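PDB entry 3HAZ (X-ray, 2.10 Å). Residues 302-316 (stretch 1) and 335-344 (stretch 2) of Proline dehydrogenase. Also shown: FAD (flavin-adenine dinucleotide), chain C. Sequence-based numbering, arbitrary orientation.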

# COMPACT_ATOMS: atom_id res chain seq x y z
N SER A 302 58.07 -17.28 -39.33
CA SER A 302 57.55 -17.01 -40.67
C SER A 302 56.69 -15.74 -40.72
O SER A 302 56.40 -15.24 -41.81
CB SER A 302 56.75 -18.21 -41.20
OG SER A 302 55.49 -18.31 -40.53
N LEU A 303 56.29 -15.23 -39.56
CA LEU A 303 55.43 -14.04 -39.53
C LEU A 303 56.22 -12.74 -39.30
O LEU A 303 55.65 -11.66 -39.22
CB LEU A 303 54.30 -14.20 -38.51
CG LEU A 303 53.36 -15.37 -38.82
CD1 LEU A 303 52.17 -15.43 -37.85
CD2 LEU A 303 52.87 -15.30 -40.26
N LYS A 304 57.55 -12.86 -39.23
CA LYS A 304 58.41 -11.69 -39.14
C LYS A 304 58.26 -10.81 -40.38
O LYS A 304 57.96 -11.30 -41.47
CB LYS A 304 59.87 -12.11 -38.99
CG LYS A 304 60.23 -12.73 -37.66
CD LYS A 304 61.65 -13.32 -37.71
CE LYS A 304 62.13 -13.76 -36.33
NZ LYS A 304 62.20 -12.61 -35.37
N GLY A 305 58.49 -9.51 -40.21
CA GLY A 305 58.51 -8.58 -41.32
C GLY A 305 57.14 -8.32 -41.93
O GLY A 305 57.02 -8.04 -43.12
N TRP A 306 56.10 -8.41 -41.10
CA TRP A 306 54.73 -8.18 -41.55
C TRP A 306 53.94 -7.55 -40.42
O TRP A 306 53.96 -8.05 -39.29
CB TRP A 306 54.10 -9.49 -42.02
CG TRP A 306 52.61 -9.46 -42.20
CD1 TRP A 306 51.89 -8.62 -43.00
CD2 TRP A 306 51.65 -10.35 -41.60
NE1 TRP A 306 50.55 -8.91 -42.93
CE2 TRP A 306 50.38 -9.97 -42.07
CE3 TRP A 306 51.75 -11.42 -40.71
CZ2 TRP A 306 49.21 -10.63 -41.68
CZ3 TRP A 306 50.59 -12.07 -40.32
CH2 TRP A 306 49.34 -11.67 -40.80
N ASP A 307 53.24 -6.46 -40.72
CA ASP A 307 52.59 -5.65 -39.70
C ASP A 307 51.06 -5.81 -39.66
O ASP A 307 50.36 -5.02 -39.01
CB ASP A 307 52.93 -4.16 -39.90
CG ASP A 307 54.43 -3.88 -39.84
OD1 ASP A 307 55.19 -4.71 -39.29
OD2 ASP A 307 54.85 -2.81 -40.34
N GLY A 308 50.53 -6.82 -40.34
CA GLY A 308 49.09 -6.96 -40.48
C GLY A 308 48.38 -7.89 -39.50
O GLY A 308 47.15 -7.90 -39.43
N PHE A 309 49.15 -8.69 -38.76
CA PHE A 309 48.55 -9.64 -37.83
C PHE A 309 47.93 -8.92 -36.64
O PHE A 309 48.44 -7.90 -36.19
CB PHE A 309 49.58 -10.66 -37.33
CG PHE A 309 48.99 -11.75 -36.47
CD1 PHE A 309 48.52 -12.92 -37.05
CD2 PHE A 309 48.89 -11.60 -35.10
CE1 PHE A 309 47.97 -13.92 -36.26
CE2 PHE A 309 48.34 -12.60 -34.31
CZ PHE A 309 47.88 -13.76 -34.90
N GLY A 310 46.82 -9.47 -36.15
CA GLY A 310 46.13 -8.86 -35.03
C GLY A 310 44.93 -9.64 -34.52
O GLY A 310 44.65 -10.76 -34.97
N LEU A 311 44.23 -9.03 -33.57
CA LEU A 311 43.10 -9.68 -32.91
C LEU A 311 42.14 -8.63 -32.39
O LEU A 311 42.49 -7.45 -32.24
CB LEU A 311 43.59 -10.52 -31.74
CG LEU A 311 43.77 -9.75 -30.42
CD1 LEU A 311 43.91 -10.72 -29.25
CD2 LEU A 311 44.97 -8.82 -30.49
N ALA A 312 40.92 -9.07 -32.11
CA ALA A 312 39.91 -8.20 -31.50
C ALA A 312 39.95 -8.40 -29.98
O ALA A 312 40.23 -9.50 -29.50
CB ALA A 312 38.53 -8.52 -32.04
N ILE A 313 39.66 -7.32 -29.25
CA ILE A 313 39.56 -7.34 -27.80
C ILE A 313 38.24 -6.68 -27.39
O ILE A 313 37.94 -5.56 -27.82
CB ILE A 313 40.73 -6.60 -27.14
CG1 ILE A 313 42.07 -7.21 -27.57
CG2 ILE A 313 40.61 -6.62 -25.62
CD1 ILE A 313 43.27 -6.35 -27.21
N GLN A 314 37.47 -7.38 -26.57
CA GLN A 314 36.13 -6.92 -26.18
C GLN A 314 36.16 -6.11 -24.88
O GLN A 314 36.43 -6.65 -23.80
CB GLN A 314 35.19 -8.11 -26.02
CG GLN A 314 35.04 -8.98 -27.27
CD GLN A 314 34.89 -10.46 -26.92
OE1 GLN A 314 35.60 -10.97 -26.05
NE2 GLN A 314 33.97 -11.14 -27.59
N ALA A 315 35.86 -4.83 -24.98
CA ALA A 315 35.89 -3.94 -23.84
C ALA A 315 34.76 -4.20 -22.85
O ALA A 315 34.81 -3.72 -21.72
CB ALA A 315 35.89 -2.48 -24.29
N TYR A 316 33.73 -4.94 -23.26
CA TYR A 316 32.65 -5.22 -22.31
C TYR A 316 33.08 -6.25 -21.27
O TYR A 316 32.36 -6.49 -20.30
CB TYR A 316 31.32 -5.57 -23.01
CG TYR A 316 31.17 -6.95 -23.64
CD1 TYR A 316 32.26 -7.81 -23.81
CD2 TYR A 316 29.93 -7.36 -24.11
CE1 TYR A 316 32.09 -9.07 -24.40
CE2 TYR A 316 29.75 -8.61 -24.71
CZ TYR A 316 30.83 -9.45 -24.86
OH TYR A 316 30.65 -10.69 -25.46
N ASP A 335 59.04 -8.72 -31.07
CA ASP A 335 59.35 -7.52 -31.86
C ASP A 335 58.49 -7.42 -33.12
O ASP A 335 59.00 -7.37 -34.24
CB ASP A 335 60.84 -7.45 -32.21
CG ASP A 335 61.23 -6.11 -32.80
OD1 ASP A 335 60.51 -5.12 -32.57
OD2 ASP A 335 62.26 -6.05 -33.51
N ARG A 336 57.17 -7.40 -32.93
CA ARG A 336 56.25 -7.27 -34.04
C ARG A 336 55.40 -6.01 -33.89
O ARG A 336 55.25 -5.48 -32.79
CB ARG A 336 55.33 -8.49 -34.13
CG ARG A 336 56.05 -9.84 -34.13
CD ARG A 336 56.73 -10.13 -35.47
NE ARG A 336 57.42 -11.41 -35.41
CZ ARG A 336 56.82 -12.59 -35.56
NH1 ARG A 336 57.53 -13.71 -35.46
NH2 ARG A 336 55.52 -12.66 -35.80
N LYS A 337 54.88 -5.54 -35.01
CA LYS A 337 53.82 -4.54 -35.02
C LYS A 337 52.51 -5.29 -35.19
O LYS A 337 52.42 -6.21 -36.01
CB LYS A 337 54.00 -3.57 -36.18
CG LYS A 337 55.11 -2.55 -36.00
CD LYS A 337 54.96 -1.44 -37.04
CE LYS A 337 55.77 -0.22 -36.66
NZ LYS A 337 55.40 0.96 -37.50
N LEU A 338 51.49 -4.89 -34.43
CA LEU A 338 50.19 -5.53 -34.51
C LEU A 338 49.10 -4.52 -34.77
O LEU A 338 49.19 -3.36 -34.35
CB LEU A 338 49.87 -6.28 -33.21
CG LEU A 338 50.88 -7.34 -32.74
CD1 LEU A 338 50.49 -7.87 -31.36
CD2 LEU A 338 51.00 -8.46 -33.75
N MET A 339 48.06 -4.95 -35.48
CA MET A 339 46.86 -4.16 -35.63
C MET A 339 45.80 -4.78 -34.72
O MET A 339 45.48 -5.97 -34.82
CB MET A 339 46.42 -4.14 -37.10
CG MET A 339 47.47 -3.47 -38.02
SD MET A 339 47.19 -3.67 -39.80
CE MET A 339 45.92 -2.43 -40.10
N VAL A 340 45.29 -3.97 -33.80
CA VAL A 340 44.45 -4.47 -32.72
C VAL A 340 43.08 -3.80 -32.75
O VAL A 340 42.97 -2.59 -32.62
CB VAL A 340 45.11 -4.21 -31.37
CG1 VAL A 340 44.24 -4.74 -30.25
CG2 VAL A 340 46.50 -4.84 -31.35
N ARG A 341 42.04 -4.61 -32.92
CA ARG A 341 40.68 -4.11 -32.99
C ARG A 341 40.02 -4.07 -31.62
O ARG A 341 39.92 -5.09 -30.93
CB ARG A 341 39.82 -4.97 -33.92
CG ARG A 341 38.40 -4.44 -34.07
CD ARG A 341 37.45 -5.51 -34.56
NE ARG A 341 37.81 -5.98 -35.89
CZ ARG A 341 37.66 -7.24 -36.28
NH1 ARG A 341 37.16 -8.14 -35.45
NH2 ARG A 341 38.02 -7.59 -37.50
N LEU A 342 39.55 -2.89 -31.23
CA LEU A 342 38.81 -2.74 -29.98
C LEU A 342 37.32 -2.68 -30.29
O LEU A 342 36.88 -1.86 -31.09
CB LEU A 342 39.25 -1.49 -29.22
CG LEU A 342 38.68 -1.34 -27.81
CD1 LEU A 342 39.28 -2.40 -26.87
CD2 LEU A 342 38.92 0.08 -27.29
N VAL A 343 36.56 -3.57 -29.66
CA VAL A 343 35.12 -3.61 -29.83
C VAL A 343 34.50 -3.63 -28.44
O VAL A 343 35.19 -3.86 -27.45
CB VAL A 343 34.67 -4.91 -30.54
CG1 VAL A 343 35.45 -5.12 -31.84
CG2 VAL A 343 34.85 -6.10 -29.60
N LYS A 344 33.20 -3.40 -28.37
CA LYS A 344 32.51 -3.56 -27.10
C LYS A 344 32.25 -5.05 -26.83
O LYS A 344 32.81 -5.61 -25.89
CB LYS A 344 31.26 -2.68 -27.04
CG LYS A 344 31.65 -1.20 -26.97
CD LYS A 344 30.48 -0.22 -27.10
CE LYS A 344 31.02 1.21 -27.20
NZ LYS A 344 29.96 2.24 -27.32
PA FAD C . 26.59 0.67 -28.78
O1A FAD C . 24.97 0.83 -28.98
O2A FAD C . 27.22 1.90 -28.29
O5B FAD C . 26.86 -0.50 -27.69
C5B FAD C . 26.25 -1.74 -27.90
C4B FAD C . 26.86 -2.79 -26.95
O4B FAD C . 27.18 -2.40 -25.51
C3B FAD C . 26.81 -4.19 -27.08
O3B FAD C . 27.05 -4.77 -28.35
C2B FAD C . 27.50 -4.69 -25.84
O2B FAD C . 28.83 -5.14 -25.98
C1B FAD C . 27.29 -3.63 -24.81
N9A FAD C . 26.14 -3.74 -23.95
C8A FAD C . 24.79 -3.68 -24.29
N7A FAD C . 24.06 -3.78 -23.14
C5A FAD C . 24.98 -3.88 -22.06
C6A FAD C . 24.78 -4.02 -20.58
N6A FAD C . 23.44 -4.06 -20.00
N1A FAD C . 25.83 -4.09 -19.78
C2A FAD C . 27.13 -4.04 -20.30
N3A FAD C . 27.31 -3.92 -21.73
C4A FAD C . 26.23 -3.84 -22.56
N1 FAD C . 32.36 -8.19 -31.00
C2 FAD C . 32.93 -9.33 -30.47
O2 FAD C . 32.46 -9.83 -29.28
N3 FAD C . 33.97 -10.01 -31.18
C4 FAD C . 34.41 -9.53 -32.39
O4 FAD C . 35.48 -10.15 -33.05
C4X FAD C . 33.82 -8.34 -32.94
N5 FAD C . 34.29 -7.79 -34.26
C5X FAD C . 33.70 -6.63 -34.79
C6 FAD C . 34.16 -6.10 -36.08
C7 FAD C . 33.57 -4.93 -36.61
C7M FAD C . 34.03 -4.41 -37.96
C8 FAD C . 32.49 -4.23 -35.87
C8M FAD C . 31.82 -2.96 -36.42
C9 FAD C . 32.05 -4.74 -34.63
C9A FAD C . 32.66 -5.96 -34.08
N10 FAD C . 32.21 -6.50 -32.79
C10 FAD C . 32.82 -7.69 -32.25
C1' FAD C . 31.25 -5.76 -31.91
C2' FAD C . 29.75 -6.11 -32.08
O2' FAD C . 29.55 -6.82 -33.29
C3' FAD C . 28.92 -4.82 -31.99
O3' FAD C . 29.00 -4.10 -33.22
C4' FAD C . 29.37 -3.88 -30.82
O4' FAD C . 29.57 -4.46 -29.58
C5' FAD C . 28.49 -2.60 -30.73
O5' FAD C . 29.16 -1.52 -30.10
P FAD C . 28.74 0.02 -30.58
O1P FAD C . 29.73 1.12 -29.82
O2P FAD C . 28.81 0.11 -32.04
O3P FAD C . 27.15 0.20 -30.22
O HOH W 1 53.77 -10.76 -37.26
O HOH W 2 59.86 -12.37 -33.92
O HOH W 3 51.88 -8.52 -37.65
O HOH W 4 55.80 -6.84 -37.56

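Two parallel strands, 309-314 and 338-343, meet here, and the contact's first rule is that backbone amides and carbonyls pay for each other. Phe309 O accepts from Met339 N (3.1 Å) and Leu311 O from Arg341 N (3.0 Å); Arg341 O then takes Ile313 N (2.8 Å). The bonds straighten near the strand ends, where Val343 N to Ile313 O (3.0 Å) and Ala315 N to Val343 O (2.7 Å) are both at 178°. Tyr316 N to Lys344 O (2.9 Å) carries the pairing past the strands. Near the start the fit is looser: Leu311 N lies 3.5 Å from Met339 O, which instead receives a CA-H contact from Gly310 CA at 3.0 Å. A CB on Gly310 would clash with that same oxygen.

Before the strands pair, water does the work. Water 3 accepts from Phe309 N (3.0 Å) and lies within donating reach of Trp306 O (2.7 Å) and Lys337 O (2.9 Å). Water 4 accepts from Lys337 N (3.0 Å) and donates to Trp306 O (2.8 Å) and Asp307 OD1 (2.8 Å), so the amide of one stretch is served by acceptors of the other through a single molecule. Arg336 lays a guanidinium face against Leu303 O and Lys304 N; its NE and Lys304 NZ both donate to water 2 (3.0 and 2.8 Å), which lets two cationic side chains share one acceptor.

The side chains divide by sheet face. Ile313 packs CD1 on Val340 CG1 at 3.6 Å, on the face shared with Leu311 and Leu342. The other face, with Ala312, Gln314, Arg341 and Val343, meets the FAD: Gln314 NE2 donates to FAD O2 (2.6 Å), while Ala312 CB approaches FAD O4 to 3.6 Å. Beyond the strand, Lys344 NZ donates to FAD O2A (2.9 Å) and, weakly, to O1P (2.7 Å).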